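Local coordinates for methyltransferase domain-containing protein (PDB 7CLU) that is an O-methyltransferase that probably transfers a methyl group from S-adenosyl-L-methionine to a hydroxyl of an intermediate in the prodigiosin synthetic pathway, at residues K151-A154 / P155-G159; I240-G243 / W244-D248; L255-L258 / R259-R263. All blocks are in the same frame, centred on the assembly; numbering follows the deposited sequence.

Interaction 1: K151-A154 / P155-G159; sequences KFAA and PFIAG
Ile157 leans back along the helix over the carbonyl of Ala153, and its CD1 meets Ala153 CB at 4.1 Å. Its CG1 branch lies anti to the carbonyl carbon (chi1 -73°), which sets that branch above Ala153 O; the same oxygen accepts the Ile157 N-H at 2.9 Å from N to O. One step on, Ala158 N donates to Ala154 O, also 2.9 Å and nearly straight at 172°. Ala154 CB sits close against the ring of its neighbour, 3.4 Å from Pro155 CD. Phe156 swings the other way: its CB and one ring edge come near Ala153 O, while the ring reaches over to a cation-pi contact with Arg331, a residue that binds S-adenosyl-L-homocysteine, and to the ring of Phe160. A water joins the two helices, donating to Phe152 O and accepting from Phe156 N at 2.6 Å, standing in for the direct i to i+4 bond where the chain breaks. Ile157 also packs on Ser181, Leu182 and Ala185 of helix 181-189. Helix 139-152 thus gives way to helix 154-163 through a short break, with proline in the first turn of the new helix, a position where its missing N-H costs no helical bond.

Interaction 2: I240-G243 / W244-D248; sequences IHLG and WMLHD
Leu242 and Met245 both carry CG anti to the backbone N (chi1 180° and -180°), which brings their side chains together across the bend at the end of strand 239-243. They cross at about a right angle. Met245 runs extended through SD and then bends at chi3 (-56°), curling its methyl back so that SD and CE both touch Leu242 CD1, CE at 3.7 Å. The other branch of the leucine, CD2, meets Leu246 CD2, also at 3.7 Å, so the two methyls of one side chain serve two partners. Gly243 and Trp244 make the turn, Trp244 with positive phi and psi. The direct hydrogen bond from Trp244 N to Leu242 O is weak (3.4 Å); a water also bridges the bend, donating to Leu242 O at 2.7 Å and accepting from Met245 N at 2.9 Å. The rims of the His247 and Trp244 rings overlap, CE1 of His247 3.1 Å above the indole plane and NE1 of Trp244 likewise over the imidazole, and His247 NE2 gives a weak hydrogen bond to Trp244 O, 3.2 Å long. Glu275 accepts the backbone N-H groups of Leu246 and His247. Gly243 N sits over a face of the His241 ring, whose nitrogens bond Asp174 and Ser274. His247 is the predicted proton acceptor, and the chemistry of the contact suggests a histidine held by the hydrogen bond of ND1 to Glu304, by its backbone N-H to Glu275 and, weakly, by Trp244 O, which is consistent with general-base activation of a substrate hydroxyl in O-methyl transfer.

Interaction 3: L255-L258 / R259-R263; sequences LTIL and RNIYR
Ile257 and Ile261 lie side by side and point the same way on the buried face of helix 251-264, with Ile257 CG2 4.1 Å from Ile261 CD1. Ile261 CG1, anti to the carbonyl carbon (chi1 -66°), reaches back over Ile257 O, which also takes the Ile261 N-H at 2.9 Å. Four such i to i+4 bonds, from Arg259, Asn260, Ile261 and Tyr262 to the residues four before them, hold this part of the helix. Asn260 is buried too: its side chain runs beside that of Thr256, ND2 being 3.7 Å from Thr256 CG2, and ND2 finds its partner in the carbonyl of Val227.

The solvent side is built from longer, polar chains. The exposed Arg259 folds back at chi3 (-71°), yet lies close along Leu255: its guanidinium crosses that side chain at a slant, NH1 lying 3.3 Å from Leu255 CD2, while Leu255 O stands over one face of the group near its rim. This is contact with methyl and carbonyl groups, without a charged partner from the facing turn. Arg263, also exposed, reaches back to the buried Asn260, its NH2 donating to Asn260 OD1 at 3.1 Å from well above the carbonyl plane, about 50° out of it.

Helix 251-264 is the crossover of the beta-alpha-beta unit formed with strands 239-243 and 270-275. Leu258 and Ile261 rest on Phe271 of strand 270-275, Leu255 and Leu258 meet helix 307-316, and Tyr262 packs edge-to-face with Phe319 and makes a cation-pi contact with Lys338.

Overall arrangement
The three contacts follow one another along the chain within the Rossmann-like methyltransferase domain. Interactions 2 and 3 are direct neighbours, their centres 12 Å apart: Leu242 CD2 at the strand end packs on Ile257 CG2 at 4.0 Å, and Leu246 CD2 reaches Leu258 CD2 at 4.2 Å, joining the strand end and the turn after it to the crossover helix. Interaction 1 touches interaction 2, Phe156 CZ lying 3.9 Å from His241 NE2, but stays about 14 Å from interaction 3 at the nearest atoms. Residues binding S-adenosyl-L-homocysteine border all three: Arg331 lies beside Phe156 and Trp244, and Val227 beside Met245 and Ile261. Interaction 2 itself holds the predicted catalytic His247.

Interaction 1: K151-A154 / P155-G159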
ATOM      1  N   LYS A 151      11.116  14.897  12.754  1.00 40.36           N
ATOM      2  CA  LYS A 151      10.123  14.442  13.718  1.00 42.37           C
ATOM      3  C   LYS A 151      10.312  12.970  14.053  1.00 42.40           C
ATOM      4  O   LYS A 151      10.335  12.588  15.230  1.00 49.52           O
ATOM      5  CB  LYS A 151       8.715  14.675  13.166  1.00 45.19           C
ATOM      6  CG  LYS A 151       8.249  16.116  13.226  1.00 47.64           C
ATOM      7  CD  LYS A 151       7.356  16.471  12.043  1.00 40.98           C
ATOM      8  CE  LYS A 151       6.433  15.321  11.636  1.00 42.47           C
ATOM      9  NZ  LYS A 151       5.208  15.814  10.939  1.00 32.14           N
ATOM     10  N   PHE A 152      10.437  12.124  13.030  1.00 33.90           N
ATOM     11  CA  PHE A 152      10.576  10.692  13.261  1.00 36.41           C
ATOM     12  C   PHE A 152      11.882  10.329  13.933  1.00 36.75           C
ATOM     13  O   PHE A 152      11.975   9.254  14.527  1.00 37.46           O
ATOM     14  CB  PHE A 152      10.497   9.920  11.944  1.00 39.64           C
ATOM     15  CG  PHE A 152       9.117   9.703  11.473  1.00 42.03           C
ATOM     16  CD1 PHE A 152       8.475  10.679  10.742  1.00 44.70           C
ATOM     17  CD2 PHE A 152       8.437   8.539  11.790  1.00 44.48           C
ATOM     18  CE1 PHE A 152       7.183  10.494  10.318  1.00 46.61           C
ATOM     19  CE2 PHE A 152       7.140   8.348  11.368  1.00 47.68           C
ATOM     20  CZ  PHE A 152       6.519   9.320  10.614  1.00 47.61           C
ATOM     21  N   ALA A 153      12.903  11.172  13.809  1.00 37.11           N
ATOM     22  CA  ALA A 153      14.233  10.811  14.265  1.00 35.17           C
ATOM     23  C   ALA A 153      14.401  10.982  15.766  1.00 33.15           C
ATOM     24  O   ALA A 153      15.489  10.711  16.284  1.00 33.58           O
ATOM     25  CB  ALA A 153      15.286  11.639  13.515  1.00 35.44           C
ATOM     26  N   ALA A 154      13.355  11.427  16.469  1.00 32.08           N
ATOM     27  CA  ALA A 154      13.456  11.670  17.906  1.00 32.62           C
ATOM     28  C   ALA A 154      13.982  10.467  18.682  1.00 29.42           C
ATOM     29  O   ALA A 154      14.888  10.653  19.502  1.00 26.35           O
ATOM     30  CB  ALA A 154      12.099  12.145  18.450  1.00 35.55           C
ATOM     31  N   PRO A 155      13.501   9.235  18.478  1.00 29.42           N
ATOM     32  CA  PRO A 155      14.093   8.114  19.229  1.00 28.23           C
ATOM     33  C   PRO A 155      15.543   7.842  18.876  1.00 26.08           C
ATOM     34  O   PRO A 155      16.303   7.432  19.759  1.00 27.26           O
ATOM     35  CB  PRO A 155      13.192   6.928  18.873  1.00 31.17           C
ATOM     36  CG  PRO A 155      11.868   7.571  18.537  1.00 36.27           C
ATOM     37  CD  PRO A 155      12.249   8.834  17.807  1.00 33.47           C
ATOM     38  N   PHE A 156      15.958   8.041  17.622  1.00 27.02           N
ATOM     39  CA  PHE A 156      17.378   7.910  17.301  1.00 24.87           C
ATOM     40  C   PHE A 156      18.193   8.961  18.037  1.00 26.02           C
ATOM     41  O   PHE A 156      19.236   8.658  18.633  1.00 28.29           O
ATOM     42  CB  PHE A 156      17.609   8.027  15.788  1.00 25.78           C
ATOM     43  CG  PHE A 156      19.007   8.464  15.424  1.00 24.76           C
ATOM     44  CD1 PHE A 156      20.092   7.643  15.692  1.00 25.29           C
ATOM     45  CD2 PHE A 156      19.237   9.694  14.838  1.00 23.95           C
ATOM     46  CE1 PHE A 156      21.398   8.040  15.384  1.00 24.74           C
ATOM     47  CE2 PHE A 156      20.531  10.092  14.516  1.00 29.07           C
ATOM     48  CZ  PHE A 156      21.614   9.263  14.797  1.00 24.43           C
ATOM     49  N   ILE A 157      17.740  10.216  17.989  1.00 25.48           N
ATOM     50  CA  ILE A 157      18.512  11.311  18.570  1.00 27.01           C
ATOM     51  C   ILE A 157      18.638  11.121  20.075  1.00 29.37           C
ATOM     52  O   ILE A 157      19.734  11.194  20.640  1.00 26.55           O
ATOM     53  CB  ILE A 157      17.863  12.662  18.226  1.00 24.93           C
ATOM     54  CG1 ILE A 157      18.100  13.007  16.762  1.00 30.37           C
ATOM     55  CG2 ILE A 157      18.376  13.748  19.154  1.00 26.88           C
ATOM     56  CD1 ILE A 157      17.201  14.086  16.252  1.00 32.04           C
ATOM     57  N   ALA A 158      17.511  10.849  20.737  1.00 23.58           N
ATOM     58  CA  ALA A 158      17.523  10.593  22.175  1.00 29.50           C
ATOM     59  C   ALA A 158      18.452   9.438  22.533  1.00 26.36           C
ATOM     60  O   ALA A 158      19.214   9.530  23.499  1.00 30.41           O
ATOM     61  CB  ALA A 158      16.096  10.314  22.665  1.00 27.09           C
ATOM     62  N   GLY A 159      18.427   8.358  21.751  1.00 27.60           N
ATOM     63  CA  GLY A 159      19.270   7.214  22.055  1.00 30.35           C
ATOM     64  C   GLY A 159      20.729   7.442  21.718  1.00 33.16           C
ATOM     65  O   GLY A 159      21.613   6.868  22.363  1.00 32.48           O
TER
HETATM   66  O   HOH W   1      14.475   7.767  15.469  1.00 37.26           O

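Interaction 2: I240-G243 / W244-D248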
ATOM      1  N   ILE A 240      32.790  13.273  13.694  1.00 24.91           N
ATOM      2  CA  ILE A 240      32.009  13.629  12.514  1.00 26.08           C
ATOM      3  C   ILE A 240      30.907  12.599  12.339  1.00 25.82           C
ATOM      4  O   ILE A 240      31.152  11.390  12.445  1.00 26.93           O
ATOM      5  CB  ILE A 240      32.880  13.691  11.237  1.00 24.31           C
ATOM      6  CG1 ILE A 240      34.062  14.642  11.435  1.00 25.76           C
ATOM      7  CG2 ILE A 240      32.048  14.141  10.047  1.00 22.00           C
ATOM      8  CD1 ILE A 240      33.684  16.076  11.335  1.00 25.30           C
ATOM      9  N   HIS A 241      29.701  13.070  12.026  1.00 22.67           N
ATOM     10  CA  HIS A 241      28.544  12.198  11.907  1.00 24.44           C
ATOM     11  C   HIS A 241      27.829  12.471  10.598  1.00 24.44           C
ATOM     12  O   HIS A 241      27.676  13.627  10.190  1.00 23.89           O
ATOM     13  CB  HIS A 241      27.530  12.386  13.071  1.00 19.99           C
ATOM     14  CG  HIS A 241      26.253  11.629  12.864  1.00 24.78           C
ATOM     15  ND1 HIS A 241      25.044  12.247  12.624  1.00 23.02           N
ATOM     16  CD2 HIS A 241      26.009  10.296  12.817  1.00 21.98           C
ATOM     17  CE1 HIS A 241      24.104  11.332  12.472  1.00 22.98           C
ATOM     18  NE2 HIS A 241      24.665  10.138  12.575  1.00 25.10           N
ATOM     19  N   LEU A 242      27.388  11.398   9.955  1.00 23.73           N
ATOM     20  CA  LEU A 242      26.631  11.464   8.710  1.00 24.30           C
ATOM     21  C   LEU A 242      25.342  10.699   8.964  1.00 25.81           C
ATOM     22  O   LEU A 242      25.368   9.475   9.145  1.00 22.18           O
ATOM     23  CB  LEU A 242      27.428  10.881   7.546  1.00 21.36           C
ATOM     24  CG  LEU A 242      26.755  10.873   6.160  1.00 23.85           C
ATOM     25  CD1 LEU A 242      26.546  12.297   5.680  1.00 22.67           C
ATOM     26  CD2 LEU A 242      27.587  10.101   5.163  1.00 23.27           C
ATOM     27  N   GLY A 243      24.225  11.420   9.004  1.00 22.19           N
ATOM     28  CA  GLY A 243      22.971  10.817   9.414  1.00 26.84           C
ATOM     29  C   GLY A 243      22.136  10.213   8.299  1.00 24.27           C
ATOM     30  O   GLY A 243      21.495  10.947   7.552  1.00 27.83           O
ATOM     31  N   TRP A 244      22.173   8.883   8.163  1.00 24.29           N
ATOM     32  CA  TRP A 244      21.239   8.127   7.322  1.00 24.16           C
ATOM     33  C   TRP A 244      21.267   8.579   5.862  1.00 28.80           C
ATOM     34  O   TRP A 244      20.223   8.734   5.222  1.00 29.39           O
ATOM     35  CB  TRP A 244      19.821   8.205   7.901  1.00 25.18           C
ATOM     36  CG  TRP A 244      18.996   6.998   7.621  1.00 27.83           C
ATOM     37  CD1 TRP A 244      19.431   5.790   7.151  1.00 30.84           C
ATOM     38  CD2 TRP A 244      17.580   6.890   7.758  1.00 28.10           C
ATOM     39  NE1 TRP A 244      18.372   4.930   7.012  1.00 26.43           N
ATOM     40  CE2 TRP A 244      17.223   5.581   7.379  1.00 26.61           C
ATOM     41  CE3 TRP A 244      16.578   7.770   8.183  1.00 30.22           C
ATOM     42  CZ2 TRP A 244      15.899   5.136   7.390  1.00 32.55           C
ATOM     43  CZ3 TRP A 244      15.259   7.318   8.210  1.00 34.51           C
ATOM     44  CH2 TRP A 244      14.937   6.014   7.821  1.00 29.94           C
ATOM     45  N   MET A 245      22.475   8.764   5.319  1.00 24.75           N
ATOM     46  CA  MET A 245      22.655   9.222   3.944  1.00 28.13           C
ATOM     47  C   MET A 245      23.250   8.173   3.017  1.00 26.82           C
ATOM     48  O   MET A 245      23.013   8.228   1.810  1.00 26.60           O
ATOM     49  CB  MET A 245      23.548  10.476   3.910  1.00 28.91           C
ATOM     50  CG  MET A 245      23.800  11.048   2.484  1.00 35.30           C
ATOM     51  SD  MET A 245      24.843  12.529   2.398  0.58 35.52           S
ATOM     52  CE  MET A 245      23.916  13.593   3.500  1.00 38.88           C
ATOM     53  N   LEU A 246      24.017   7.221   3.544  1.00 26.02           N
ATOM     54  CA  LEU A 246      24.748   6.312   2.673  1.00 20.07           C
ATOM     55  C   LEU A 246      23.793   5.511   1.801  1.00 27.95           C
ATOM     56  O   LEU A 246      24.029   5.345   0.597  1.00 26.17           O
ATOM     57  CB  LEU A 246      25.624   5.378   3.506  1.00 23.02           C
ATOM     58  CG  LEU A 246      26.726   6.063   4.332  1.00 23.85           C
ATOM     59  CD1 LEU A 246      27.469   5.074   5.226  1.00 22.06           C
ATOM     60  CD2 LEU A 246      27.710   6.792   3.416  1.00 23.88           C
ATOM     61  N   HIS A 247      22.699   5.021   2.387  1.00 24.93           N
ATOM     62  CA  HIS A 247      21.771   4.183   1.639  1.00 26.10           C
ATOM     63  C   HIS A 247      21.046   4.931   0.531  1.00 25.96           C
ATOM     64  O   HIS A 247      20.303   4.298  -0.223  1.00 27.98           O
ATOM     65  CB  HIS A 247      20.757   3.550   2.591  1.00 27.02           C
ATOM     66  CG  HIS A 247      19.759   4.515   3.145  1.00 26.96           C
ATOM     67  ND1 HIS A 247      18.443   4.177   3.375  1.00 30.50           N
ATOM     68  CD2 HIS A 247      19.891   5.805   3.533  1.00 27.50           C
ATOM     69  CE1 HIS A 247      17.802   5.222   3.868  1.00 28.40           C
ATOM     70  NE2 HIS A 247      18.658   6.224   3.968  1.00 29.19           N
ATOM     71  N   ASP A 248      21.220   6.243   0.416  1.00 26.10           N
ATOM     72  CA  ASP A 248      20.650   6.976  -0.703  1.00 27.33           C
ATOM     73  C   ASP A 248      21.448   6.787  -1.985  1.00 32.74           C
ATOM     74  O   ASP A 248      20.952   7.148  -3.056  1.00 30.24           O
ATOM     75  CB  ASP A 248      20.571   8.475  -0.368  1.00 28.61           C
ATOM     76  CG  ASP A 248      19.707   8.754   0.847  1.00 35.51           C
ATOM     77  OD1 ASP A 248      18.795   7.955   1.128  1.00 36.24           O
ATOM     78  OD2 ASP A 248      19.941   9.772   1.523  1.00 38.87           O
TER
HETATM   79  O   HOH W   2      24.844   8.029   6.875  1.00 26.17           O

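Interaction 3: L255-L258 / R259-R263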
ATOM      1  N   LEU A 255      31.410   4.774  -1.295  1.00 33.74           N
ATOM      2  CA  LEU A 255      32.859   4.748  -1.126  1.00 31.83           C
ATOM      3  C   LEU A 255      33.463   6.130  -1.354  1.00 31.61           C
ATOM      4  O   LEU A 255      34.361   6.553  -0.615  1.00 29.81           O
ATOM      5  CB  LEU A 255      33.459   3.725  -2.088  1.00 33.88           C
ATOM      6  CG  LEU A 255      34.522   2.749  -1.616  1.00 38.45           C
ATOM      7  CD1 LEU A 255      33.982   1.909  -0.458  1.00 36.90           C
ATOM      8  CD2 LEU A 255      34.949   1.867  -2.779  1.00 39.54           C
ATOM      9  N   THR A 256      32.977   6.848  -2.371  1.00 31.09           N
ATOM     10  CA  THR A 256      33.502   8.181  -2.658  1.00 32.90           C
ATOM     11  C   THR A 256      33.225   9.138  -1.505  1.00 32.24           C
ATOM     12  O   THR A 256      34.118   9.870  -1.056  1.00 27.40           O
ATOM     13  CB  THR A 256      32.893   8.717  -3.955  1.00 32.05           C
ATOM     14  OG1 THR A 256      33.331   7.917  -5.061  1.00 36.35           O
ATOM     15  CG2 THR A 256      33.296  10.155  -4.160  1.00 28.86           C
ATOM     16  N   ILE A 257      31.979   9.147  -1.018  1.00 29.01           N
ATOM     17  CA  ILE A 257      31.614   9.967   0.136  1.00 26.63           C
ATOM     18  C   ILE A 257      32.513   9.647   1.326  1.00 25.80           C
ATOM     19  O   ILE A 257      33.034  10.548   1.995  1.00 29.23           O
ATOM     20  CB  ILE A 257      30.133   9.743   0.491  1.00 25.95           C
ATOM     21  CG1 ILE A 257      29.216  10.378  -0.560  1.00 28.41           C
ATOM     22  CG2 ILE A 257      29.851  10.278   1.861  1.00 25.72           C
ATOM     23  CD1 ILE A 257      27.853   9.719  -0.658  1.00 28.65           C
ATOM     24  N   LEU A 258      32.692   8.354   1.614  1.00 23.72           N
ATOM     25  CA  LEU A 258      33.435   7.948   2.799  1.00 24.18           C
ATOM     26  C   LEU A 258      34.915   8.284   2.658  1.00 28.76           C
ATOM     27  O   LEU A 258      35.559   8.714   3.625  1.00 29.42           O
ATOM     28  CB  LEU A 258      33.258   6.455   3.044  1.00 27.07           C
ATOM     29  CG  LEU A 258      31.906   5.908   3.537  1.00 24.16           C
ATOM     30  CD1 LEU A 258      31.934   4.397   3.436  1.00 27.75           C
ATOM     31  CD2 LEU A 258      31.633   6.349   4.977  1.00 24.58           C
ATOM     32  N   ARG A 259      35.469   8.077   1.463  1.00 28.38           N
ATOM     33  CA  ARG A 259      36.842   8.491   1.206  1.00 31.34           C
ATOM     34  C   ARG A 259      36.971  10.007   1.290  1.00 28.19           C
ATOM     35  O   ARG A 259      37.970  10.526   1.798  1.00 29.41           O
ATOM     36  CB  ARG A 259      37.294   7.972  -0.164  1.00 32.68           C
ATOM     37  CG  ARG A 259      37.595   6.475  -0.193  1.00 34.88           C
ATOM     38  CD  ARG A 259      38.514   6.099  -1.363  1.00 40.27           C
ATOM     39  NE  ARG A 259      37.819   6.189  -2.639  1.00 41.53           N
ATOM     40  CZ  ARG A 259      37.387   5.135  -3.327  1.00 43.84           C
ATOM     41  NH1 ARG A 259      37.599   3.913  -2.853  1.00 42.11           N
ATOM     42  NH2 ARG A 259      36.754   5.301  -4.490  1.00 45.98           N
ATOM     43  N   ASN A 260      35.957  10.736   0.814  1.00 27.98           N
ATOM     44  CA  ASN A 260      36.006  12.195   0.884  1.00 26.84           C
ATOM     45  C   ASN A 260      36.038  12.676   2.327  1.00 33.40           C
ATOM     46  O   ASN A 260      36.803  13.589   2.668  1.00 30.17           O
ATOM     47  CB  ASN A 260      34.811  12.807   0.145  1.00 28.53           C
ATOM     48  CG  ASN A 260      35.001  12.835  -1.365  1.00 35.37           C
ATOM     49  OD1 ASN A 260      36.099  12.587  -1.864  1.00 35.11           O
ATOM     50  ND2 ASN A 260      33.931  13.139  -2.095  1.00 32.25           N
ATOM     51  N   ILE A 261      35.201  12.086   3.186  1.00 29.05           N
ATOM     52  CA  ILE A 261      35.212  12.447   4.603  1.00 27.72           C
ATOM     53  C   ILE A 261      36.515  12.016   5.262  1.00 31.01           C
ATOM     54  O   ILE A 261      37.099  12.765   6.050  1.00 28.99           O
ATOM     55  CB  ILE A 261      34.000  11.836   5.321  1.00 26.17           C
ATOM     56  CG1 ILE A 261      32.706  12.472   4.789  1.00 29.16           C
ATOM     57  CG2 ILE A 261      34.154  12.025   6.825  1.00 28.22           C
ATOM     58  CD1 ILE A 261      31.436  11.845   5.334  1.00 29.22           C
ATOM     59  N   TYR A 262      36.980  10.799   4.968  1.00 32.32           N
ATOM     60  CA  TYR A 262      38.229  10.319   5.553  1.00 34.23           C
ATOM     61  C   TYR A 262      39.378  11.269   5.252  1.00 33.77           C
ATOM     62  O   TYR A 262      40.165  11.605   6.147  1.00 34.03           O
ATOM     63  CB  TYR A 262      38.553   8.924   5.028  1.00 33.81           C
ATOM     64  CG  TYR A 262      39.836   8.368   5.589  1.00 37.70           C
ATOM     65  CD1 TYR A 262      39.843   7.700   6.806  1.00 38.46           C
ATOM     66  CD2 TYR A 262      41.051   8.522   4.913  1.00 40.04           C
ATOM     67  CE1 TYR A 262      41.010   7.190   7.340  1.00 38.02           C
ATOM     68  CE2 TYR A 262      42.231   8.019   5.444  1.00 39.92           C
ATOM     69  CZ  TYR A 262      42.201   7.351   6.660  1.00 40.94           C
ATOM     70  OH  TYR A 262      43.357   6.838   7.205  1.00 46.04           O
ATOM     71  N   ARG A 263      39.478  11.723   4.000  1.00 31.31           N
ATOM     72  CA  ARG A 263      40.582  12.592   3.607  1.00 35.35           C
ATOM     73  C   ARG A 263      40.535  13.907   4.371  1.00 36.51           C
ATOM     74  O   ARG A 263      41.576  14.447   4.768  1.00 35.41           O
ATOM     75  CB  ARG A 263      40.537  12.837   2.099  1.00 31.41           C
ATOM     76  CG  ARG A 263      41.713  13.634   1.570  1.00 41.89           C
ATOM     77  CD  ARG A 263      41.766  13.633   0.049  1.00 43.35           C
ATOM     78  NE  ARG A 263      40.625  14.322  -0.549  1.00 47.76           N
ATOM     79  CZ  ARG A 263      39.640  13.715  -1.206  1.00 46.19           C
ATOM     80  NH1 ARG A 263      39.655  12.393  -1.358  1.00 46.73           N
ATOM     81  NH2 ARG A 263      38.645  14.433  -1.719  1.00 42.70           N
TER